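Local coordinates for protein malate dehydrogenase (Porphyromonas gingivalis, PDB 3FI9) that probably catalyses the reversible oxidation of malate to oxaloacetate, with NAD as the hydride acceptor, at residues T7-T12 and D76-V81; T34-L39 and G61-F66. All blocks are in the same frame, centred on the assembly; numbering follows the deposited sequence.

Interaction 1 (T7-T12 and D76-V81)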
loop_
_atom_site.group_PDB
_atom_site.type_symbol
_atom_site.label_atom_id
_atom_site.label_comp_id
_atom_site.label_asym_id
_atom_site.label_seq_id
_atom_site.Cartn_x
_atom_site.Cartn_y
_atom_site.Cartn_z
ATOM N N THR A 7 -12.117 -6.231 14.634
ATOM C CA THR A 7 -13.361 -5.814 15.204
ATOM C C THR A 7 -14.396 -5.756 14.086
ATOM O O THR A 7 -14.027 -5.837 12.912
ATOM C CB THR A 7 -13.199 -4.431 15.925
ATOM O OG1 THR A 7 -14.434 -4.051 16.514
ATOM C CG2 THR A 7 -12.790 -3.318 14.942
ATOM N N GLU A 8 -15.677 -5.637 14.428
ATOM C CA GLU A 8 -16.701 -5.335 13.420
ATOM C C GLU A 8 -17.059 -3.837 13.393
ATOM O O GLU A 8 -17.826 -3.372 12.547
ATOM C CB GLU A 8 -17.985 -6.166 13.690
ATOM C CG GLU A 8 -17.762 -7.668 13.749
ATOM C CD GLU A 8 -17.366 -8.249 12.410
ATOM O OE1 GLU A 8 -18.147 -8.093 11.463
ATOM O OE2 GLU A 8 -16.296 -8.886 12.321
ATOM N N GLU A 9 -16.530 -3.062 14.333
ATOM C CA GLU A 9 -16.886 -1.639 14.377
ATOM C C GLU A 9 -16.365 -0.862 13.152
ATOM O O GLU A 9 -15.377 -1.249 12.559
ATOM C CB GLU A 9 -16.463 -1.026 15.724
ATOM C CG GLU A 9 -17.184 -1.810 16.847
ATOM C CD GLU A 9 -17.213 -1.149 18.194
ATOM O OE1 GLU A 9 -18.335 -0.941 18.730
ATOM O OE2 GLU A 9 -16.137 -0.883 18.747
ATOM N N LYS A 10 -17.046 0.221 12.797
ATOM C CA LYS A 10 -16.756 0.975 11.568
ATOM C C LYS A 10 -15.521 1.860 11.751
ATOM O O LYS A 10 -15.363 2.553 12.782
ATOM C CB LYS A 10 -17.994 1.756 11.133
ATOM C CG LYS A 10 -17.801 2.819 10.059
ATOM C CD LYS A 10 -19.173 3.273 9.516
ATOM C CE LYS A 10 -19.028 4.466 8.590
ATOM N NZ LYS A 10 -20.328 4.971 8.108
ATOM N N LEU A 11 -14.626 1.740 10.770
ATOM C CA LEU A 11 -13.482 2.600 10.611
ATOM C C LEU A 11 -13.717 3.495 9.394
ATOM O O LEU A 11 -13.948 3.037 8.243
ATOM C CB LEU A 11 -12.180 1.766 10.457
ATOM C CG LEU A 11 -10.931 2.485 9.875
ATOM C CD1 LEU A 11 -10.540 3.727 10.713
ATOM C CD2 LEU A 11 -9.701 1.507 9.774
ATOM N N THR A 12 -13.668 4.791 9.649
ATOM C CA THR A 12 -13.764 5.758 8.576
ATOM C C THR A 12 -12.469 6.519 8.287
ATOM O O THR A 12 -11.884 7.185 9.163
ATOM C CB THR A 12 -14.864 6.754 8.880
ATOM O OG1 THR A 12 -16.111 6.052 8.916
ATOM C CG2 THR A 12 -14.918 7.854 7.810
ATOM N N ASP A 76 -22.233 5.748 12.942
ATOM C CA ASP A 76 -21.736 4.445 13.423
ATOM C C ASP A 76 -20.197 4.383 13.461
ATOM O O ASP A 76 -19.631 3.375 13.899
ATOM C CB ASP A 76 -22.265 3.272 12.578
ATOM C CG ASP A 76 -23.788 3.190 12.548
ATOM O OD1 ASP A 76 -24.422 3.278 13.622
ATOM O OD2 ASP A 76 -24.347 2.993 11.445
ATOM N N ALA A 77 -19.507 5.445 13.044
ATOM C CA ALA A 77 -18.022 5.432 13.078
ATOM C C ALA A 77 -17.564 5.255 14.513
ATOM O O ALA A 77 -18.010 5.993 15.383
ATOM C CB ALA A 77 -17.457 6.754 12.501
ATOM N N LYS A 78 -16.689 4.292 14.776
ATOM C CA LYS A 78 -16.033 4.203 16.067
ATOM C C LYS A 78 -14.541 4.549 16.041
ATOM O O LYS A 78 -13.944 4.782 17.088
ATOM C CB LYS A 78 -16.143 2.803 16.630
ATOM C CG LYS A 78 -17.611 2.412 17.040
ATOM C CD LYS A 78 -18.269 3.476 17.922
ATOM C CE LYS A 78 -19.491 2.880 18.643
ATOM N NZ LYS A 78 -20.624 2.916 17.726
ATOM N N TYR A 79 -13.949 4.485 14.865
ATOM C CA TYR A 79 -12.534 4.892 14.657
ATOM C C TYR A 79 -12.490 5.760 13.448
ATOM O O TYR A 79 -13.196 5.519 12.468
ATOM C CB TYR A 79 -11.622 3.674 14.471
ATOM C CG TYR A 79 -11.749 2.761 15.646
ATOM C CD1 TYR A 79 -10.953 2.924 16.762
ATOM C CD2 TYR A 79 -12.762 1.775 15.687
ATOM C CE1 TYR A 79 -11.099 2.070 17.897
ATOM C CE2 TYR A 79 -12.915 0.968 16.785
ATOM C CZ TYR A 79 -12.073 1.102 17.875
ATOM O OH TYR A 79 -12.239 0.293 18.974
ATOM N N ILE A 80 -11.663 6.807 13.515
ATOM C CA ILE A 80 -11.542 7.725 12.421
ATOM C C ILE A 80 -10.083 8.061 12.234
ATOM O O ILE A 80 -9.382 8.351 13.210
ATOM C CB ILE A 80 -12.251 9.080 12.719
ATOM C CG1 ILE A 80 -13.769 8.870 12.888
ATOM C CG2 ILE A 80 -11.975 10.064 11.564
ATOM C CD1 ILE A 80 -14.503 10.133 13.385
ATOM N N VAL A 81 -9.631 8.055 10.990
ATOM C CA VAL A 81 -8.293 8.543 10.680
ATOM C C VAL A 81 -8.436 9.578 9.602
ATOM O O VAL A 81 -8.934 9.269 8.543
ATOM C CB VAL A 81 -7.388 7.406 10.144
ATOM C CG1 VAL A 81 -6.002 7.964 9.643
ATOM C CG2 VAL A 81 -7.229 6.343 11.219
HETATM O O HOH W 1 -19.721 0.705 14.120
HETATM O O HOH W 2 -22.531 3.337 8.524
#
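In the parallel sheet of a Rossmann-type nucleotide-binding domain, L11 and T12 of strand 10-14 pair with Y79 and I80 of strand 77-82. T12 N donates to Y79 O (2.9 Å), and V81 N to T12 O at 3.0 Å. At the strand entrance K10 O accepts twice, from K78 N (3.0 Å) and from Y79 N (3.2 Å), so that two successive amides grip one carbonyl oxygen. L11 and Y79 lie on one face. There chi1 163° sets L11 CG anti to the backbone N, and the side chain crosses that of Y79 at about a right angle, its CD1 3.9 Å from Y79 CB. The pair is buried beneath helices 19-30 and 238-251, a place suited to apolar bulk. T12 and I80 face the other way; T12 is a small branched residue at home in a strand, and its OG1 is hydrogen-bonded to A73 O, which satisfies the buried hydroxyl. The solvent edge is charged: E9 CD lies against K78 CG (3.8 Å), a contact through the lysine's aliphatic part, while the glutamate makes a salt bridge with K120. The extended K10 chain carries NZ to T75 O, and a water joins K10 N to D76 O. V81 packs on M24, near predicted NAD-binding residues, as expected of the central strand pair of a Rossmann fold.

Interaction 2 (T34-L39 and G61-F66)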
loop_
_atom_site.group_PDB
_atom_site.type_symbol
_atom_site.label_atom_id
_atom_site.label_comp_id
_atom_site.label_asym_id
_atom_site.label_seq_id
_atom_site.Cartn_x
_atom_site.Cartn_y
_atom_site.Cartn_z
ATOM N N THR A 34 -11.196 -4.091 10.269
ATOM C CA THR A 34 -12.670 -4.274 10.287
ATOM C C THR A 34 -13.162 -4.491 8.852
ATOM O O THR A 34 -12.675 -3.843 7.901
ATOM C CB THR A 34 -13.370 -3.009 10.860
ATOM O OG1 THR A 34 -14.795 -3.086 10.710
ATOM C CG2 THR A 34 -12.903 -1.784 10.149
ATOM N N PRO A 35 -14.223 -5.285 8.690
ATOM C CA PRO A 35 -14.836 -5.371 7.370
ATOM C C PRO A 35 -15.578 -4.078 7.005
ATOM O O PRO A 35 -15.781 -3.769 5.813
ATOM C CB PRO A 35 -15.824 -6.552 7.502
ATOM C CG PRO A 35 -15.949 -6.828 9.023
ATOM C CD PRO A 35 -14.920 -6.060 9.756
ATOM N N ASN A 36 -15.948 -3.299 8.022
ATOM C CA ASN A 36 -16.744 -2.105 7.781
ATOM C C ASN A 36 -15.826 -0.900 7.645
ATOM O O ASN A 36 -15.636 -0.102 8.563
ATOM C CB ASN A 36 -17.791 -1.980 8.882
ATOM C CG ASN A 36 -18.735 -3.189 8.857
ATOM O OD1 ASN A 36 -19.364 -3.443 7.829
ATOM N ND2 ASN A 36 -18.759 -3.983 9.935
ATOM N N LEU A 37 -15.203 -0.829 6.485
ATOM C CA LEU A 37 -14.244 0.235 6.201
ATOM C C LEU A 37 -14.936 1.245 5.313
ATOM O O LEU A 37 -15.445 0.908 4.245
ATOM C CB LEU A 37 -13.034 -0.382 5.485
ATOM C CG LEU A 37 -11.950 0.594 5.053
ATOM C CD1 LEU A 37 -11.331 1.144 6.291
ATOM C CD2 LEU A 37 -10.889 -0.109 4.118
ATOM N N CYS A 38 -14.988 2.498 5.765
ATOM C CA CYS A 38 -15.718 3.535 5.052
ATOM C C CYS A 38 -14.787 4.653 4.602
ATOM O O CYS A 38 -13.994 5.176 5.408
ATOM C CB CYS A 38 -16.847 4.066 5.946
ATOM S SG CYS A 38 -17.738 5.466 5.271
ATOM N N LEU A 39 -14.860 4.983 3.311
ATOM C CA LEU A 39 -13.967 5.963 2.710
ATOM C C LEU A 39 -14.733 7.250 2.440
ATOM O O LEU A 39 -15.775 7.241 1.727
ATOM C CB LEU A 39 -13.359 5.402 1.437
ATOM C CG LEU A 39 -12.661 4.036 1.516
ATOM C CD1 LEU A 39 -11.915 3.838 0.191
ATOM C CD2 LEU A 39 -11.689 4.031 2.718
ATOM N N GLY A 61 -14.231 -10.798 2.658
ATOM C CA GLY A 61 -15.127 -10.312 3.740
ATOM C C GLY A 61 -15.221 -8.801 3.933
ATOM O O GLY A 61 -15.884 -8.300 4.871
ATOM N N LEU A 62 -14.551 -8.045 3.067
ATOM C CA LEU A 62 -14.563 -6.601 3.248
ATOM C C LEU A 62 -15.941 -6.070 2.878
ATOM O O LEU A 62 -16.480 -6.457 1.850
ATOM C CB LEU A 62 -13.511 -5.930 2.362
ATOM C CG LEU A 62 -13.214 -4.466 2.680
ATOM C CD1 LEU A 62 -12.586 -4.340 4.084
ATOM C CD2 LEU A 62 -12.292 -3.863 1.630
ATOM N N ASN A 63 -16.472 -5.173 3.679
ATOM C CA ASN A 63 -17.717 -4.457 3.353
ATOM C C ASN A 63 -17.385 -2.972 3.081
ATOM O O ASN A 63 -17.717 -2.094 3.889
ATOM C CB ASN A 63 -18.669 -4.476 4.538
ATOM C CG ASN A 63 -19.390 -5.845 4.740
ATOM O OD1 ASN A 63 -19.981 -6.402 3.799
ATOM N ND2 ASN A 63 -19.377 -6.355 5.989
ATOM N N LEU A 64 -16.720 -2.689 1.977
ATOM C CA LEU A 64 -16.267 -1.330 1.724
ATOM C C LEU A 64 -17.451 -0.392 1.374
ATOM O O LEU A 64 -18.325 -0.752 0.597
ATOM C CB LEU A 64 -15.275 -1.332 0.574
ATOM C CG LEU A 64 -14.515 -0.021 0.362
ATOM C CD1 LEU A 64 -13.340 0.142 1.418
ATOM C CD2 LEU A 64 -13.941 0.052 -1.081
ATOM N N THR A 65 -17.458 0.801 1.944
ATOM C CA THR A 65 -18.434 1.814 1.604
ATOM C C THR A 65 -17.652 3.080 1.257
ATOM O O THR A 65 -16.522 3.276 1.714
ATOM C CB THR A 65 -19.517 2.094 2.706
ATOM O OG1 THR A 65 -18.915 2.342 3.990
ATOM C CG2 THR A 65 -20.565 0.938 2.816
ATOM N N PHE A 66 -18.218 3.920 0.409
ATOM C CA PHE A 66 -17.599 5.222 0.181
ATOM C C PHE A 66 -18.669 6.261 0.032
ATOM O O PHE A 66 -19.786 5.959 -0.422
ATOM C CB PHE A 66 -16.633 5.231 -0.985
ATOM C CG PHE A 66 -17.257 4.940 -2.324
ATOM C CD1 PHE A 66 -17.613 5.983 -3.184
ATOM C CD2 PHE A 66 -17.468 3.635 -2.735
ATOM C CE1 PHE A 66 -18.176 5.708 -4.435
ATOM C CE2 PHE A 66 -18.027 3.368 -3.989
ATOM C CZ PHE A 66 -18.386 4.388 -4.820
HETATM O O HOH W 3 -20.028 -1.434 5.968
#
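L64 CD1 packs against L37 CD2 (3.7 Å) and touches L39 CG (4.0 Å), forming the apolar centre of a right-handed beta-alpha-beta unit in which helix 44-57 links strands 37-40 and 65-67. L64 CB points away from the neighbouring segment, yet CD1 turns back alongside L37. L62 adds its CD1 near L37 CB. These branched chains fill the face covered by helices 19-30 and 44-57. The strands pair through T65 N to L37 O (3.1 Å) and L39 N to T65 O (2.9 Å). On the other face T65 OG1, between the backbone N and carbonyl carbon (chi1 51°), lies close against C38 CB (3.3 Å), beside the cysteine's short side chain. Farther out, P35 O accepts a short hydrogen bond from N63 N (2.6 Å). P35, lacking an N-H, suits the ST turn ahead of the strand, in which T34 OG1 accepts from N36 N and also bonds E9 O. G61 N bonds S171 OG of the second subunit, and N63 packs on its K169. At the polar edge the N36 and N63 amides lie side by side, planes 10° apart; N36 ND2 bonds E8 O, and a water lies 2.8 Å from N36 OD1.

From the N terminus, the chain lays down strand 10-14, passes through helix 19-30 and reaches strand 37-40 beside it. Helix 44-57 then leads to strand 65-67, where interaction 2 closes the shorter loop at the sheet edge. Helix 70-74 carries the chain back across to strand 77-82, on the other side of strand 10-14, and interaction 1 closes the longer loop. Interaction 2 is therefore nested within interaction 1, and the four strands run 65-67, 37-40, 10-14, 77-82 across the sheet. The two contacts meet along strands 10-14 and 37-40, where L11 O probably accepts from C38 N, and just ahead of them, where E9 O probably accepts from T34 OG1.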